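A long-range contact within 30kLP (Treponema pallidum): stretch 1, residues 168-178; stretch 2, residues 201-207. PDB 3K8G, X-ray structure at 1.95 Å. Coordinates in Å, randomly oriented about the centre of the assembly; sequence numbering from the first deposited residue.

Stretch 1, residues 168-178: NGGHFITKLLN
Stretch 2, residues 201-207: LYTLSLQ

How do the two backbones lie against each other? Residues 169-176 form a helix, with phi from -74° to -51° and psi from -58° to -31°, and 201-207 an extended strand, with phi from -142° to -74° and psi from 124° to 161°. Their N-to-C directions differ by 138°, so they run roughly antiparallel, and their axes approach to 9.3 Å. The helix start faces the strand's end: CA of Gly 169 is 6.5 Å from CA of Leu 206, whereas CA of Leu 176 and CA of Tyr 202 are 10.7 Å apart.

What shapes the helix ends? Asn 168 (phi/psi -100/76, chi1 t) is the N-cap; His 171 N donates to Asn 168 OD1 at 3.2 Å and nearly straight, at 171°. Ile 173 N to Gly 169 O (3.0 Å) and Leu 177 N to Ile 173 O (2.9 Å) continue the helical bonding. Leu 177 leaves helical torsions at -95/6, and Asn 178 turns to 70/13.

Why can the helix start come so close? Gly 169 has no side chain; an ideal CB there would lie 2.8 Å from Leu 206 CD1, a clash. Instead, Gly 169 C meets Leu 206 CD1 at 3.8 Å. Leu 206 is t, p.

Which side chains fill the space between helix and strand? Alternation along the strand points Tyr 202, Leu 204 and Leu 206 toward the helix, where Ile 173 and Leu 176, both t, p, point back. Leu 204 (p, p) brings CD2 to 3.8 Å from Ile 173 CD1 and 3.5 Å from Leu 176 CD2. Leu 176 CD2 also covers one face of the Tyr 202 ring (chi1 p, chi2 -97°), 4.2 Å from Tyr 202 CE2. Leu 177 (m, t) starts sideways, yet its CD2 reaches 3.7 Å from Tyr 202 OH. No hydrogen bond crosses; the contact is packing, burying 270 Å² in total.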

ATOM      1  N   ASN A 168       5.134  -1.293  12.661  1.00 15.18           N
ATOM      2  CA  ASN A 168       4.518  -1.619  13.964  1.00 16.23           C
ATOM      3  C   ASN A 168       3.641  -2.865  13.806  1.00 17.40           C
ATOM      4  O   ASN A 168       2.398  -2.795  13.690  1.00 18.33           O
ATOM      5  CB  ASN A 168       3.715  -0.431  14.538  1.00 17.70           C
ATOM      6  CG  ASN A 168       3.278  -0.670  15.985  1.00 25.61           C
ATOM      7  OD1 ASN A 168       3.257  -1.817  16.458  1.00 31.27           O
ATOM      8  ND2 ASN A 168       2.912   0.399  16.684  1.00 25.98           N
ATOM      9  N   GLY A 169       4.304  -4.007  13.739  1.00 15.37           N
ATOM     10  CA  GLY A 169       3.632  -5.254  13.398  1.00 19.58           C
ATOM     11  C   GLY A 169       2.713  -5.708  14.516  1.00 23.59           C
ATOM     12  O   GLY A 169       1.672  -6.331  14.244  1.00 22.63           O
ATOM     13  N   GLY A 170       3.089  -5.382  15.764  1.00 23.84           N
ATOM     14  CA  GLY A 170       2.239  -5.645  16.938  1.00 29.47           C
ATOM     15  C   GLY A 170       0.829  -5.117  16.736  1.00 32.18           C
ATOM     16  O   GLY A 170      -0.156  -5.882  16.770  1.00 32.70           O
ATOM     17  N   HIS A 171       0.738  -3.813  16.482  1.00 32.32           N
ATOM     18  CA  HIS A 171      -0.539  -3.121  16.261  1.00 33.67           C
ATOM     19  C   HIS A 171      -1.359  -3.691  15.089  1.00 32.13           C
ATOM     20  O   HIS A 171      -2.580  -3.842  15.185  1.00 32.76           O
ATOM     21  CB  HIS A 171      -0.254  -1.628  16.057  1.00 36.01           C
ATOM     22  CG  HIS A 171      -1.463  -0.747  16.145  1.00 41.78           C
ATOM     23  ND1 HIS A 171      -2.113  -0.263  15.030  1.00 48.87           N
ATOM     24  CD2 HIS A 171      -2.119  -0.237  17.215  1.00 48.14           C
ATOM     25  CE1 HIS A 171      -3.134   0.488  15.409  1.00 50.20           C
ATOM     26  NE2 HIS A 171      -3.158   0.523  16.730  1.00 51.54           N
ATOM     27  N   PHE A 172      -0.695  -4.047  13.993  1.00 30.57           N
ATOM     28  CA  PHE A 172      -1.395  -4.526  12.786  1.00 27.93           C
ATOM     29  C   PHE A 172      -1.953  -5.953  12.930  1.00 27.65           C
ATOM     30  O   PHE A 172      -3.033  -6.267  12.394  1.00 25.78           O
ATOM     31  CB  PHE A 172      -0.457  -4.451  11.578  1.00 28.71           C
ATOM     32  CG  PHE A 172      -1.161  -4.457  10.244  1.00 27.60           C
ATOM     33  CD1 PHE A 172      -1.622  -3.275   9.684  1.00 30.12           C
ATOM     34  CD2 PHE A 172      -1.351  -5.637   9.548  1.00 28.00           C
ATOM     35  CE1 PHE A 172      -2.271  -3.272   8.446  1.00 24.67           C
ATOM     36  CE2 PHE A 172      -1.987  -5.641   8.308  1.00 23.63           C
ATOM     37  CZ  PHE A 172      -2.439  -4.458   7.761  1.00 20.96           C
ATOM     38  N   ILE A 173      -1.209  -6.812  13.636  1.00 27.10           N
ATOM     39  CA  ILE A 173      -1.588  -8.224  13.821  1.00 28.43           C
ATOM     40  C   ILE A 173      -2.941  -8.409  14.516  1.00 27.94           C
ATOM     41  O   ILE A 173      -3.708  -9.320  14.176  1.00 28.32           O
ATOM     42  CB  ILE A 173      -0.492  -9.040  14.561  1.00 27.91           C
ATOM     43  CG1 ILE A 173      -0.745 -10.544  14.407  1.00 31.13           C
ATOM     44  CG2 ILE A 173      -0.447  -8.715  16.048  1.00 29.08           C
ATOM     45  CD1 ILE A 173      -0.454 -11.097  13.040  1.00 31.92           C
ATOM     46  N   THR A 174      -3.243  -7.538  15.469  1.00 27.66           N
ATOM     47  CA  THR A 174      -4.523  -7.583  16.159  1.00 28.10           C
ATOM     48  C   THR A 174      -5.667  -7.278  15.182  1.00 29.42           C
ATOM     49  O   THR A 174      -6.718  -7.949  15.211  1.00 27.28           O
ATOM     50  CB  THR A 174      -4.553  -6.620  17.369  1.00 29.73           C
ATOM     51  OG1 THR A 174      -4.608  -5.258  16.921  1.00 32.31           O
ATOM     52  CG2 THR A 174      -3.319  -6.807  18.230  1.00 31.36           C
ATOM     53  N   LYS A 175      -5.454  -6.297  14.299  1.00 27.80           N
ATOM     54  CA  LYS A 175      -6.455  -5.983  13.271  1.00 31.39           C
ATOM     55  C   LYS A 175      -6.613  -7.164  12.344  1.00 32.84           C
ATOM     56  O   LYS A 175      -7.723  -7.618  12.060  1.00 32.50           O
ATOM     57  CB  LYS A 175      -6.038  -4.787  12.408  1.00 31.50           C
ATOM     58  CG  LYS A 175      -5.962  -3.452  13.118  1.00 36.38           C
ATOM     59  CD  LYS A 175      -5.152  -2.470  12.257  1.00 37.02           C
ATOM     60  CE  LYS A 175      -5.147  -1.076  12.866  1.00 38.78           C
ATOM     61  NZ  LYS A 175      -5.777  -0.059  11.972  1.00 41.64           N
ATOM     62  N   LEU A 176      -5.484  -7.648  11.847  1.00 35.78           N
ATOM     63  CA  LEU A 176      -5.495  -8.677  10.833  1.00 39.09           C
ATOM     64  C   LEU A 176      -6.143  -9.947  11.356  1.00 41.50           C
ATOM     65  O   LEU A 176      -6.856 -10.629  10.622  1.00 43.93           O
ATOM     66  CB  LEU A 176      -4.079  -8.933  10.308  1.00 38.30           C
ATOM     67  CG  LEU A 176      -3.946  -9.915   9.147  1.00 41.07           C
ATOM     68  CD1 LEU A 176      -4.494  -9.329   7.850  1.00 36.23           C
ATOM     69  CD2 LEU A 176      -2.486 -10.303   8.999  1.00 38.69           C
ATOM     70  N   LEU A 177      -5.942 -10.244  12.633  1.00 43.46           N
ATOM     71  CA  LEU A 177      -6.485 -11.466  13.207  1.00 46.21           C
ATOM     72  C   LEU A 177      -7.844 -11.266  13.889  1.00 47.56           C
ATOM     73  O   LEU A 177      -8.371 -12.188  14.496  1.00 47.39           O
ATOM     74  CB  LEU A 177      -5.459 -12.131  14.135  1.00 46.50           C
ATOM     75  CG  LEU A 177      -4.005 -12.303  13.642  1.00 47.36           C
ATOM     76  CD1 LEU A 177      -3.262 -13.312  14.485  1.00 50.10           C
ATOM     77  CD2 LEU A 177      -3.875 -12.663  12.155  1.00 48.40           C
ATOM     78  N   ASN A 178      -8.403 -10.059  13.756  1.00 49.74           N
ATOM     79  CA  ASN A 178      -9.734  -9.688  14.265  1.00 52.14           C
ATOM     80  C   ASN A 178      -9.849  -9.589  15.796  1.00 53.73           C
ATOM     81  O   ASN A 178     -10.956  -9.489  16.339  1.00 53.04           O
ATOM     82  CB  ASN A 178     -10.827 -10.604  13.688  1.00 52.78           C
ATOM     83  CG  ASN A 178     -12.111  -9.858  13.353  1.00 54.89           C
ATOM     84  OD1 ASN A 178     -12.295  -8.698  13.732  1.00 58.15           O
ATOM     85  ND2 ASN A 178     -13.008 -10.527  12.631  1.00 56.14           N
ATOM     86  N   LEU A 201      -5.443 -15.472   0.663  1.00 15.71           N
ATOM     87  CA  LEU A 201      -4.565 -16.382   1.384  1.00 16.96           C
ATOM     88  C   LEU A 201      -3.299 -15.595   1.733  1.00 17.56           C
ATOM     89  O   LEU A 201      -2.842 -14.807   0.901  1.00 17.24           O
ATOM     90  CB  LEU A 201      -4.117 -17.507   0.451  1.00 19.84           C
ATOM     91  CG  LEU A 201      -4.764 -18.884   0.567  1.00 29.41           C
ATOM     92  CD1 LEU A 201      -4.612 -19.600  -0.763  1.00 35.68           C
ATOM     93  CD2 LEU A 201      -4.145 -19.704   1.708  1.00 36.23           C
ATOM     94  N   TYR A 202      -2.724 -15.800   2.911  1.00 15.00           N
ATOM     95  CA  TYR A 202      -1.500 -15.009   3.227  1.00 17.04           C
ATOM     96  C   TYR A 202      -0.427 -15.760   3.977  1.00 15.97           C
ATOM     97  O   TYR A 202      -0.690 -16.816   4.579  1.00 13.97           O
ATOM     98  CB  TYR A 202      -1.843 -13.696   3.953  1.00 14.25           C
ATOM     99  CG  TYR A 202      -2.472 -13.886   5.296  1.00 19.52           C
ATOM    100  CD1 TYR A 202      -3.859 -13.825   5.437  1.00 23.68           C
ATOM    101  CD2 TYR A 202      -1.694 -14.134   6.429  1.00 18.05           C
ATOM    102  CE1 TYR A 202      -4.461 -14.008   6.665  1.00 23.49           C
ATOM    103  CE2 TYR A 202      -2.291 -14.330   7.664  1.00 19.68           C
ATOM    104  CZ  TYR A 202      -3.672 -14.251   7.765  1.00 24.47           C
ATOM    105  OH  TYR A 202      -4.272 -14.426   8.979  1.00 29.86           O
ATOM    106  N   THR A 203       0.798 -15.212   3.919  1.00 16.66           N
ATOM    107  CA  THR A 203       1.883 -15.659   4.769  1.00 17.07           C
ATOM    108  C   THR A 203       2.391 -14.384   5.383  1.00 16.13           C
ATOM    109  O   THR A 203       2.455 -13.340   4.710  1.00 15.45           O
ATOM    110  CB  THR A 203       3.103 -16.236   3.996  1.00 20.09           C
ATOM    111  OG1 THR A 203       2.681 -17.202   3.047  1.00 30.58           O
ATOM    112  CG2 THR A 203       4.063 -16.923   4.957  1.00 20.34           C
ATOM    113  N   LEU A 204       2.804 -14.476   6.632  1.00 13.96           N
ATOM    114  CA  LEU A 204       3.432 -13.328   7.278  1.00 15.08           C
ATOM    115  C   LEU A 204       4.573 -13.783   8.163  1.00 15.56           C
ATOM    116  O   LEU A 204       4.650 -14.964   8.589  1.00 15.31           O
ATOM    117  CB  LEU A 204       2.410 -12.472   8.041  1.00 14.63           C
ATOM    118  CG  LEU A 204       1.696 -13.034   9.286  1.00 18.39           C
ATOM    119  CD1 LEU A 204       2.568 -12.909  10.570  1.00 16.45           C
ATOM    120  CD2 LEU A 204       0.371 -12.313   9.511  1.00 16.71           C
ATOM    121  N   SER A 205       5.480 -12.844   8.404  1.00 14.61           N
ATOM    122  CA  SER A 205       6.521 -13.025   9.353  1.00 16.95           C
ATOM    123  C   SER A 205       6.423 -11.841  10.309  1.00 17.82           C
ATOM    124  O   SER A 205       6.243 -10.694   9.874  1.00 18.66           O
ATOM    125  CB  SER A 205       7.852 -13.031   8.609  1.00 17.39           C
ATOM    126  OG  SER A 205       8.920 -13.221   9.506  1.00 25.53           O
ATOM    127  N   LEU A 206       6.556 -12.105  11.601  1.00 14.78           N
ATOM    128  CA  LEU A 206       6.440 -11.065  12.604  1.00 15.57           C
ATOM    129  C   LEU A 206       7.661 -11.156  13.517  1.00 17.74           C
ATOM    130  O   LEU A 206       7.974 -12.236  14.052  1.00 16.89           O
ATOM    131  CB  LEU A 206       5.128 -11.232  13.399  1.00 14.86           C
ATOM    132  CG  LEU A 206       4.864 -10.383  14.647  1.00 23.97           C
ATOM    133  CD1 LEU A 206       4.673  -8.901  14.275  1.00 22.59           C
ATOM    134  CD2 LEU A 206       3.587 -10.932  15.321  1.00 24.77           C
ATOM    135  N   GLN A 207       8.340 -10.024  13.691  1.00 16.19           N
ATOM    136  CA  GLN A 207       9.537  -9.966  14.498  1.00 18.21           C
ATOM    137  C   GLN A 207       9.112 -10.042  15.969  1.00 19.31           C
ATOM    138  O   GLN A 207       8.244  -9.280  16.428  1.00 20.54           O
ATOM    139  CB  GLN A 207      10.322  -8.662  14.160  1.00 17.15           C
ATOM    140  CG  GLN A 207      11.804  -8.700  14.549  1.00 30.11           C
ATOM    141  CD  GLN A 207      12.672  -9.569  13.611  1.00 33.72           C
ATOM    142  OE1 GLN A 207      12.672  -9.401  12.384  1.00 41.84           O
ATOM    143  NE2 GLN A 207      13.414 -10.485  14.196  1.00 37.54           N
TER